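Local coordinates for protein (R)-specific secondary-alkylsulfatase (Pseudomonas sp., PDB 4AXH) that catalyses the zinc-dependent, enantioselective hydrolysis of secondary alkyl sulfates with strict inversion of configuration, releasing (S)-alcohols and sulfate, at residues A[148-156]-A[253-261]; A[86-95]-A[106-115]. All blocks are in the same frame, centred on the assembly; numbering follows the deposited sequence.

How the interactions relate
Interaction 1 joins the first turn of helix 153-164 to the loop 253-261 within the metallo-beta-lactamase part of the chain; interaction 2 folds the 3-10 turns of 86-95 against helix 103-111. They share no element, and their nearest atoms are about 7 Å apart. Interaction 1 is smaller and only partly buried, and polar bonds to backbone groups dominate it, with a small methyl cluster beside them. Interaction 2 is mostly buried and centred on a leucine packed over a tryptophan face, its polar links weak. Interaction 1 lies nearer the zinc site: the side chain of Thr151 is about 7 Å from a zinc ion, that of Asn112 in interaction 2 about 12 Å.

Interaction 1 (A[148-156]-A[253-261]); sequences DTLTTAETA and TATNATNTL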
loop_
_atom_site.group_PDB
_atom_site.type_symbol
_atom_site.label_atom_id
_atom_site.label_comp_id
_atom_site.label_asym_id
_atom_site.label_seq_id
_atom_site.Cartn_x
_atom_site.Cartn_y
_atom_site.Cartn_z
ATOM N N ASP A 148 15.989 -24.098 -4.784
ATOM C CA ASP A 148 16.250 -22.956 -5.644
ATOM C C ASP A 148 17.260 -23.202 -6.750
ATOM O O ASP A 148 18.066 -24.149 -6.691
ATOM C CB ASP A 148 16.414 -21.634 -4.882
ATOM C CG ASP A 148 15.150 -21.246 -4.154
ATOM O OD1 ASP A 148 14.080 -21.776 -4.506
ATOM O OD2 ASP A 148 15.234 -20.441 -3.210
ATOM N N THR A 149 17.180 -22.364 -7.806
ATOM C CA THR A 149 17.995 -22.524 -9.008
ATOM C C THR A 149 18.771 -21.249 -9.401
ATOM O O THR A 149 19.128 -21.078 -10.575
ATOM C CB THR A 149 17.064 -22.972 -10.135
ATOM O OG1 THR A 149 16.152 -21.912 -10.379
ATOM C CG2 THR A 149 16.292 -24.252 -9.808
ATOM N N LEU A 150 19.028 -20.358 -8.415
ATOM C CA LEU A 150 19.707 -19.073 -8.585
ATOM C C LEU A 150 18.947 -18.134 -9.583
ATOM O O LEU A 150 17.823 -18.454 -9.990
ATOM C CB LEU A 150 21.203 -19.250 -8.927
ATOM C CG LEU A 150 22.075 -20.186 -8.052
ATOM C CD1 LEU A 150 23.512 -20.199 -8.537
ATOM C CD2 LEU A 150 22.045 -19.788 -6.588
ATOM N N THR A 151 19.552 -16.977 -9.950
ATOM C CA THR A 151 18.954 -15.938 -10.797
ATOM C C THR A 151 19.075 -16.223 -12.293
ATOM O O THR A 151 18.192 -15.831 -13.064
ATOM C CB THR A 151 19.638 -14.569 -10.498
ATOM O OG1 THR A 151 19.854 -14.432 -9.105
ATOM C CG2 THR A 151 18.854 -13.403 -10.977
ATOM N N THR A 152 20.216 -16.784 -12.716
ATOM C CA THR A 152 20.512 -16.981 -14.122
ATOM C C THR A 152 20.945 -18.393 -14.457
ATOM O O THR A 152 21.448 -19.116 -13.596
ATOM C CB THR A 152 21.539 -15.954 -14.572
ATOM O OG1 THR A 152 22.832 -16.324 -14.082
ATOM C CG2 THR A 152 21.195 -14.532 -14.119
ATOM N N ALA A 153 20.779 -18.785 -15.725
ATOM C CA ALA A 153 21.154 -20.117 -16.204
ATOM C C ALA A 153 22.669 -20.352 -16.062
ATOM O O ALA A 153 23.101 -21.461 -15.693
ATOM C CB ALA A 153 20.703 -20.268 -17.652
ATOM N N GLU A 154 23.471 -19.288 -16.304
ATOM C CA GLU A 154 24.942 -19.329 -16.213
ATOM C C GLU A 154 25.416 -19.521 -14.787
ATOM O O GLU A 154 26.351 -20.289 -14.563
ATOM C CB GLU A 154 25.602 -18.081 -16.864
ATOM C CG GLU A 154 25.232 -17.846 -18.324
ATOM C CD GLU A 154 23.957 -17.051 -18.505
ATOM O OE1 GLU A 154 23.228 -16.861 -17.508
ATOM O OE2 GLU A 154 23.671 -16.634 -19.648
ATOM N N THR A 155 24.748 -18.863 -13.813
ATOM C CA THR A 155 25.089 -19.013 -12.401
ATOM C C THR A 155 24.643 -20.366 -11.849
ATOM O O THR A 155 25.436 -21.047 -11.180
ATOM C CB THR A 155 24.818 -17.737 -11.571
ATOM O OG1 THR A 155 23.440 -17.393 -11.629
ATOM C CG2 THR A 155 25.669 -16.549 -12.017
ATOM N N ALA A 156 23.426 -20.809 -12.214
ATOM C CA ALA A 156 22.900 -22.135 -11.852
ATOM C C ALA A 156 23.865 -23.232 -12.290
ATOM O O ALA A 156 24.211 -24.114 -11.504
ATOM C CB ALA A 156 21.560 -22.350 -12.516
ATOM N N THR A 253 23.823 -7.379 -8.561
ATOM C CA THR A 253 23.006 -8.199 -9.457
ATOM C C THR A 253 23.827 -8.765 -10.597
ATOM O O THR A 253 24.825 -8.172 -11.028
ATOM C CB THR A 253 21.725 -7.477 -9.975
ATOM O OG1 THR A 253 22.056 -6.238 -10.619
ATOM C CG2 THR A 253 20.661 -7.282 -8.879
ATOM N N ALA A 254 23.386 -9.927 -11.093
ATOM C CA ALA A 254 24.024 -10.623 -12.204
ATOM C C ALA A 254 23.855 -9.783 -13.469
ATOM O O ALA A 254 22.803 -9.173 -13.701
ATOM C CB ALA A 254 23.424 -12.006 -12.379
ATOM N N THR A 255 24.929 -9.722 -14.252
ATOM C CA THR A 255 25.002 -8.947 -15.478
ATOM C C THR A 255 25.048 -9.810 -16.748
ATOM O O THR A 255 25.594 -10.908 -16.724
ATOM C CB THR A 255 26.136 -7.902 -15.354
ATOM O OG1 THR A 255 26.130 -7.088 -16.507
ATOM C CG2 THR A 255 27.524 -8.523 -15.181
ATOM N N ASN A 256 24.472 -9.305 -17.855
ATOM C CA ASN A 256 24.484 -9.921 -19.188
ATOM C C ASN A 256 24.070 -11.414 -19.189
ATOM O O ASN A 256 24.640 -12.235 -19.927
ATOM C CB ASN A 256 25.881 -9.725 -19.834
ATOM C CG ASN A 256 26.361 -8.297 -19.872
ATOM O OD1 ASN A 256 25.794 -7.460 -20.574
ATOM N ND2 ASN A 256 27.426 -7.990 -19.117
ATOM N N ALA A 257 23.057 -11.764 -18.392
ATOM C CA ALA A 257 22.683 -13.166 -18.281
ATOM C C ALA A 257 21.262 -13.546 -18.699
ATOM O O ALA A 257 20.465 -12.685 -19.102
ATOM C CB ALA A 257 22.998 -13.656 -16.894
ATOM N N THR A 258 20.950 -14.848 -18.629
ATOM C CA THR A 258 19.650 -15.334 -19.064
ATOM C C THR A 258 18.756 -15.759 -17.883
ATOM O O THR A 258 19.184 -16.571 -17.055
ATOM C CB THR A 258 19.859 -16.445 -20.102
ATOM O OG1 THR A 258 20.515 -17.530 -19.454
ATOM C CG2 THR A 258 20.741 -16.007 -21.266
ATOM N N ASN A 259 17.515 -15.213 -17.820
ATOM C CA ASN A 259 16.523 -15.554 -16.804
ATOM C C ASN A 259 15.470 -16.498 -17.409
ATOM O O ASN A 259 14.913 -16.255 -18.493
ATOM C CB ASN A 259 15.870 -14.307 -16.207
ATOM C CG ASN A 259 16.845 -13.252 -15.745
ATOM O OD1 ASN A 259 16.821 -12.095 -16.199
ATOM N ND2 ASN A 259 17.760 -13.639 -14.864
ATOM N N THR A 260 15.232 -17.607 -16.702
ATOM C CA THR A 260 14.354 -18.684 -17.142
ATOM C C THR A 260 13.180 -18.896 -16.203
ATOM O O THR A 260 13.203 -18.449 -15.057
ATOM C CB THR A 260 15.160 -20.007 -17.344
ATOM O OG1 THR A 260 15.389 -20.634 -16.082
ATOM C CG2 THR A 260 16.468 -19.818 -18.127
ATOM N N LEU A 261 12.159 -19.601 -16.699
ATOM C CA LEU A 261 10.972 -19.942 -15.935
ATOM C C LEU A 261 10.529 -21.335 -16.319
ATOM O O LEU A 261 9.992 -21.513 -17.401
ATOM C CB LEU A 261 9.852 -18.940 -16.214
ATOM C CG LEU A 261 8.961 -18.583 -15.046
ATOM C CD1 LEU A 261 8.273 -17.233 -15.286
ATOM C CD2 LEU A 261 7.963 -19.660 -14.770
#
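Glu154 and Thr258 meet nearly at right angles, the carboxylate of the one lying against the backbone and hydroxyl of the other. Thr258 N donates to Glu154 OE1 at 3.2 Å in an almost straight bond (177°), the oxygen accepting through its syn lone pair. A bend at chi2 (86°) brings the carboxylate back over the loop, where Thr258 OG1 lies close enough to either oxygen for a weak bond. The same residue is held from its other end, since Ala153 N donates to Thr258 O at 3.0 Å. Beside this pair, Thr152 turns its methyl CG2 into the loop, 3.4 Å from Ala257 CB and 3.8 Å from Ala254 CB. Its hydroxyl is directed instead to the hydroxyl of Thr155, which is in turn bonded to Asp131. Asn259 runs alongside Thr151, pointing the same way, and its ND2 reaches Thr151 O at 2.9 Å. The carbonyl oxygen lies close to the amide plane of Asn259, whereas the nitrogen stands above the carbonyl plane, 42° out of it. Thr151 OG1 is bonded to Asp131, and its side chain touches the zinc ligand Asp183. Thr152 occupies the N-cap position of helix 153-164, and the bonds of Thr258 to Ala153 and Glu154 tie the loop to the first turn of this helix, which follows strand 144-147 in the metallo-beta-lactamase fold, close to the zinc site.

Interaction 2 (A[86-95]-A[106-115]); sequences MGAYQFLNDK and WRQAQLNNIA. Unlike the reference sequence in segment 106-115: Arg107 (reference His).
The backbones approach most closely at Leu92 and Gln110, whose CA atoms are 5.9 Å apart, where the 3-10 segment 87-92 passes helix 103-111. Leu92 fills the middle of the contact. In the conformer described here (Trp106 is modelled in two), its CD2 sits over one face of the Trp106 indole, 3.5 Å from the centroid of the six-membered ring and only 7° off its normal, a CH-pi contact; the same methyl is 3.8 Å from Ala109 CB. CG of Trp106 lies opposite the backbone N (chi1 -174°), which swings the indole across the 86-95 loop. There Phe91 presents its ring edge to the indole, CD2 being 4.2 Å from Trp106 CH2, and Lys95 O lies in the indole plane, weakly bonded to NE1. Gln110, extended beyond CG, carries its amide to the backbone of 92-95: NE2 makes a weak bond to Leu92 O (3.2 Å) and lies close to Lys95 O. At the far end Met86, bent at chi2 and chi3, rests its CE 3.9 Å from Ala115 CB, while the side chain of Asn113 packs against both Tyr89 CB and Leu92. The contact folds the start of the connection between strand 82-85 and helix 103-111 back onto that helix; helix 58-64 meets the latter through Arg107 and Leu111, and Ala115 leads into strand 116-119 of the eight-stranded sheet.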
loop_
_atom_site.group_PDB
_atom_site.type_symbol
_atom_site.label_atom_id
_atom_site.label_comp_id
_atom_site.label_asym_id
_atom_site.label_seq_id
_atom_site.Cartn_x
_atom_site.Cartn_y
_atom_site.Cartn_z
ATOM N N MET A 86 33.651 -11.962 -8.663
ATOM C CA MET A 86 33.956 -11.867 -7.232
ATOM C C MET A 86 35.331 -11.207 -7.013
ATOM O O MET A 86 35.536 -10.564 -5.986
ATOM C CB MET A 86 33.905 -13.248 -6.568
ATOM C CG MET A 86 32.528 -13.616 -6.088
ATOM S SD MET A 86 31.901 -12.583 -4.721
ATOM C CE MET A 86 33.107 -12.977 -3.489
ATOM N N GLY A 87 36.224 -11.334 -8.005
ATOM C CA GLY A 87 37.554 -10.745 -8.014
ATOM C C GLY A 87 37.553 -9.230 -7.924
ATOM O O GLY A 87 38.562 -8.643 -7.525
ATOM N N ALA A 88 36.423 -8.577 -8.275
ATOM C CA ALA A 88 36.295 -7.126 -8.206
ATOM C C ALA A 88 36.215 -6.596 -6.749
ATOM O O ALA A 88 36.533 -5.429 -6.505
ATOM C CB ALA A 88 35.081 -6.684 -8.991
ATOM N N TYR A 89 35.816 -7.464 -5.789
ATOM C CA TYR A 89 35.673 -7.131 -4.377
ATOM C C TYR A 89 36.881 -7.517 -3.503
ATOM O O TYR A 89 36.751 -7.612 -2.284
ATOM C CB TYR A 89 34.357 -7.689 -3.829
ATOM C CG TYR A 89 33.147 -7.138 -4.540
ATOM C CD1 TYR A 89 32.646 -5.874 -4.234
ATOM C CD2 TYR A 89 32.496 -7.879 -5.524
ATOM C CE1 TYR A 89 31.539 -5.347 -4.915
ATOM C CE2 TYR A 89 31.383 -7.370 -6.203
ATOM C CZ TYR A 89 30.917 -6.096 -5.905
ATOM O OH TYR A 89 29.828 -5.589 -6.574
ATOM N N GLN A 90 38.066 -7.677 -4.128
ATOM C CA GLN A 90 39.328 -8.038 -3.476
ATOM C C GLN A 90 39.778 -7.036 -2.392
ATOM O O GLN A 90 40.312 -7.459 -1.364
ATOM C CB GLN A 90 40.430 -8.231 -4.511
ATOM C CG GLN A 90 41.498 -9.213 -4.050
ATOM C CD GLN A 90 41.274 -10.588 -4.606
ATOM O OE1 GLN A 90 41.993 -11.026 -5.515
ATOM N NE2 GLN A 90 40.288 -11.304 -4.065
ATOM N N PHE A 91 39.530 -5.729 -2.606
ATOM C CA PHE A 91 39.850 -4.638 -1.674
ATOM C C PHE A 91 39.257 -4.834 -0.267
ATOM O O PHE A 91 39.743 -4.218 0.698
ATOM C CB PHE A 91 39.408 -3.281 -2.262
ATOM C CG PHE A 91 37.926 -3.164 -2.536
ATOM C CD1 PHE A 91 37.368 -3.670 -3.706
ATOM C CD2 PHE A 91 37.091 -2.521 -1.644
ATOM C CE1 PHE A 91 35.995 -3.559 -3.953
ATOM C CE2 PHE A 91 35.723 -2.410 -1.900
ATOM C CZ PHE A 91 35.180 -2.942 -3.043
ATOM N N LEU A 92 38.215 -5.683 -0.149
ATOM C CA LEU A 92 37.520 -5.941 1.109
ATOM C C LEU A 92 38.187 -6.987 1.968
ATOM O O LEU A 92 38.044 -6.944 3.193
ATOM C CB LEU A 92 36.058 -6.368 0.844
ATOM C CG LEU A 92 35.130 -5.312 0.299
ATOM C CD1 LEU A 92 33.901 -5.939 -0.336
ATOM C CD2 LEU A 92 34.760 -4.305 1.375
ATOM N N ASN A 93 38.847 -7.955 1.335
ATOM C CA ASN A 93 39.436 -9.105 2.004
ATOM C C ASN A 93 40.544 -8.904 3.020
ATOM O O ASN A 93 41.637 -8.390 2.701
ATOM C CB ASN A 93 39.777 -10.217 1.014
ATOM C CG ASN A 93 38.592 -10.973 0.464
ATOM O OD1 ASN A 93 37.480 -10.967 1.195
ATOM N ND2 ASN A 93 38.683 -11.615 -0.593
ATOM N N ASP A 94 40.253 -9.406 4.255
ATOM C CA ASP A 94 41.133 -9.442 5.434
ATOM C C ASP A 94 41.854 -8.099 5.671
ATOM O O ASP A 94 43.089 -8.010 5.702
ATOM C CB ASP A 94 42.092 -10.662 5.371
ATOM C CG ASP A 94 41.399 -12.028 5.374
ATOM O OD1 ASP A 94 40.580 -12.286 6.300
ATOM O OD2 ASP A 94 41.687 -12.844 4.459
ATOM N N LYS A 95 41.032 -7.043 5.753
ATOM C CA LYS A 95 41.383 -5.640 5.949
ATOM C C LYS A 95 40.232 -4.983 6.739
ATOM O O LYS A 95 39.183 -5.616 6.927
ATOM C CB LYS A 95 41.592 -4.928 4.606
ATOM C CG LYS A 95 42.952 -5.167 3.994
ATOM C CD LYS A 95 43.020 -4.549 2.597
ATOM C CE LYS A 95 43.626 -5.491 1.564
ATOM N NZ LYS A 95 42.699 -6.594 1.143
ATOM N N TRP A 106 30.933 -2.381 5.648
ATOM C CA TRP A 106 32.164 -3.075 5.305
ATOM C C TRP A 106 32.200 -4.481 5.938
ATOM O O TRP A 106 32.745 -5.396 5.345
ATOM C CB TRP A 106 33.350 -2.236 5.802
ATOM C CG TRP A 106 34.697 -2.741 5.400
ATOM C CD1 TRP A 106 35.438 -3.673 6.045
ATOM C CD2 TRP A 106 35.500 -2.273 4.302
ATOM N NE1 TRP A 106 36.637 -3.850 5.401
ATOM C CE2 TRP A 106 36.710 -2.992 4.335
ATOM C CE3 TRP A 106 35.320 -1.296 3.297
ATOM C CZ2 TRP A 106 37.739 -2.773 3.408
ATOM C CZ3 TRP A 106 36.334 -1.102 2.361
ATOM C CH2 TRP A 106 37.527 -1.830 2.430
ATOM N N ARG A 107 31.671 -4.630 7.156
ATOM C CA ARG A 107 31.612 -5.872 7.910
ATOM C C ARG A 107 30.737 -6.847 7.112
ATOM O O ARG A 107 31.138 -7.995 6.912
ATOM C CB ARG A 107 30.955 -5.591 9.288
ATOM C CG ARG A 107 31.459 -6.450 10.409
ATOM C CD ARG A 107 30.576 -7.614 10.634
ATOM N NE ARG A 107 31.291 -8.577 11.469
ATOM C CZ ARG A 107 30.717 -9.613 12.083
ATOM N NH1 ARG A 107 29.406 -9.811 11.980
ATOM N NH2 ARG A 107 31.443 -10.444 12.820
ATOM N N GLN A 108 29.538 -6.377 6.651
ATOM C CA GLN A 108 28.580 -7.167 5.878
ATOM C C GLN A 108 29.157 -7.475 4.509
ATOM O O GLN A 108 29.011 -8.608 4.036
ATOM C CB GLN A 108 27.248 -6.427 5.746
ATOM C CG GLN A 108 26.067 -7.321 5.378
ATOM C CD GLN A 108 25.549 -8.210 6.452
ATOM O OE1 GLN A 108 26.073 -8.317 7.562
ATOM N NE2 GLN A 108 24.467 -8.845 6.159
ATOM N N ALA A 109 29.851 -6.494 3.905
ATOM C CA ALA A 109 30.527 -6.621 2.618
ATOM C C ALA A 109 31.522 -7.767 2.672
ATOM O O ALA A 109 31.504 -8.615 1.793
ATOM C CB ALA A 109 31.235 -5.313 2.260
ATOM N N GLN A 110 32.318 -7.837 3.755
ATOM C CA GLN A 110 33.335 -8.864 4.005
ATOM C C GLN A 110 32.746 -10.226 4.162
ATOM O O GLN A 110 33.348 -11.189 3.697
ATOM C CB GLN A 110 34.189 -8.544 5.239
ATOM C CG GLN A 110 35.166 -7.393 5.044
ATOM C CD GLN A 110 36.016 -7.246 6.269
ATOM O OE1 GLN A 110 35.559 -6.789 7.317
ATOM N NE2 GLN A 110 37.246 -7.703 6.179
ATOM N N LEU A 111 31.594 -10.320 4.836
ATOM C CA LEU A 111 30.907 -11.581 5.055
ATOM C C LEU A 111 30.394 -12.124 3.726
ATOM O O LEU A 111 30.594 -13.291 3.411
ATOM C CB LEU A 111 29.761 -11.388 6.064
ATOM C CG LEU A 111 30.145 -11.325 7.562
ATOM C CD1 LEU A 111 29.081 -10.625 8.380
ATOM C CD2 LEU A 111 30.360 -12.679 8.123
ATOM N N ASN A 112 29.807 -11.248 2.914
ATOM C CA ASN A 112 29.230 -11.557 1.602
ATOM C C ASN A 112 30.273 -11.962 0.556
ATOM O O ASN A 112 29.906 -12.366 -0.553
ATOM C CB ASN A 112 28.333 -10.388 1.120
ATOM C CG ASN A 112 26.997 -10.317 1.818
ATOM O OD1 ASN A 112 26.440 -11.333 2.223
ATOM N ND2 ASN A 112 26.436 -9.116 1.955
ATOM N N ASN A 113 31.562 -11.864 0.919
ATOM C CA ASN A 113 32.711 -12.247 0.106
ATOM C C ASN A 113 33.033 -13.714 0.310
ATOM O O ASN A 113 33.709 -14.311 -0.536
ATOM C CB ASN A 113 33.932 -11.412 0.447
ATOM C CG ASN A 113 33.946 -10.032 -0.106
ATOM O OD1 ASN A 113 34.025 -9.058 0.624
ATOM N ND2 ASN A 113 34.043 -9.914 -1.389
ATOM N N ILE A 114 32.563 -14.304 1.439
ATOM C CA ILE A 114 32.777 -15.725 1.745
ATOM C C ILE A 114 31.924 -16.549 0.785
ATOM O O ILE A 114 30.765 -16.857 1.079
ATOM C CB ILE A 114 32.674 -16.091 3.268
ATOM C CG1 ILE A 114 33.745 -15.320 4.082
ATOM C CG2 ILE A 114 32.886 -17.598 3.494
ATOM C CD1 ILE A 114 33.249 -14.611 5.324
ATOM N N ALA A 115 32.499 -16.807 -0.415
ATOM C CA ALA A 115 31.840 -17.501 -1.532
ATOM C C ALA A 115 32.381 -18.901 -1.793
ATOM O O ALA A 115 33.553 -19.187 -1.506
ATOM C CB ALA A 115 31.946 -16.670 -2.799
HETATM O O HOH W 1 35.829 -11.444 3.288
#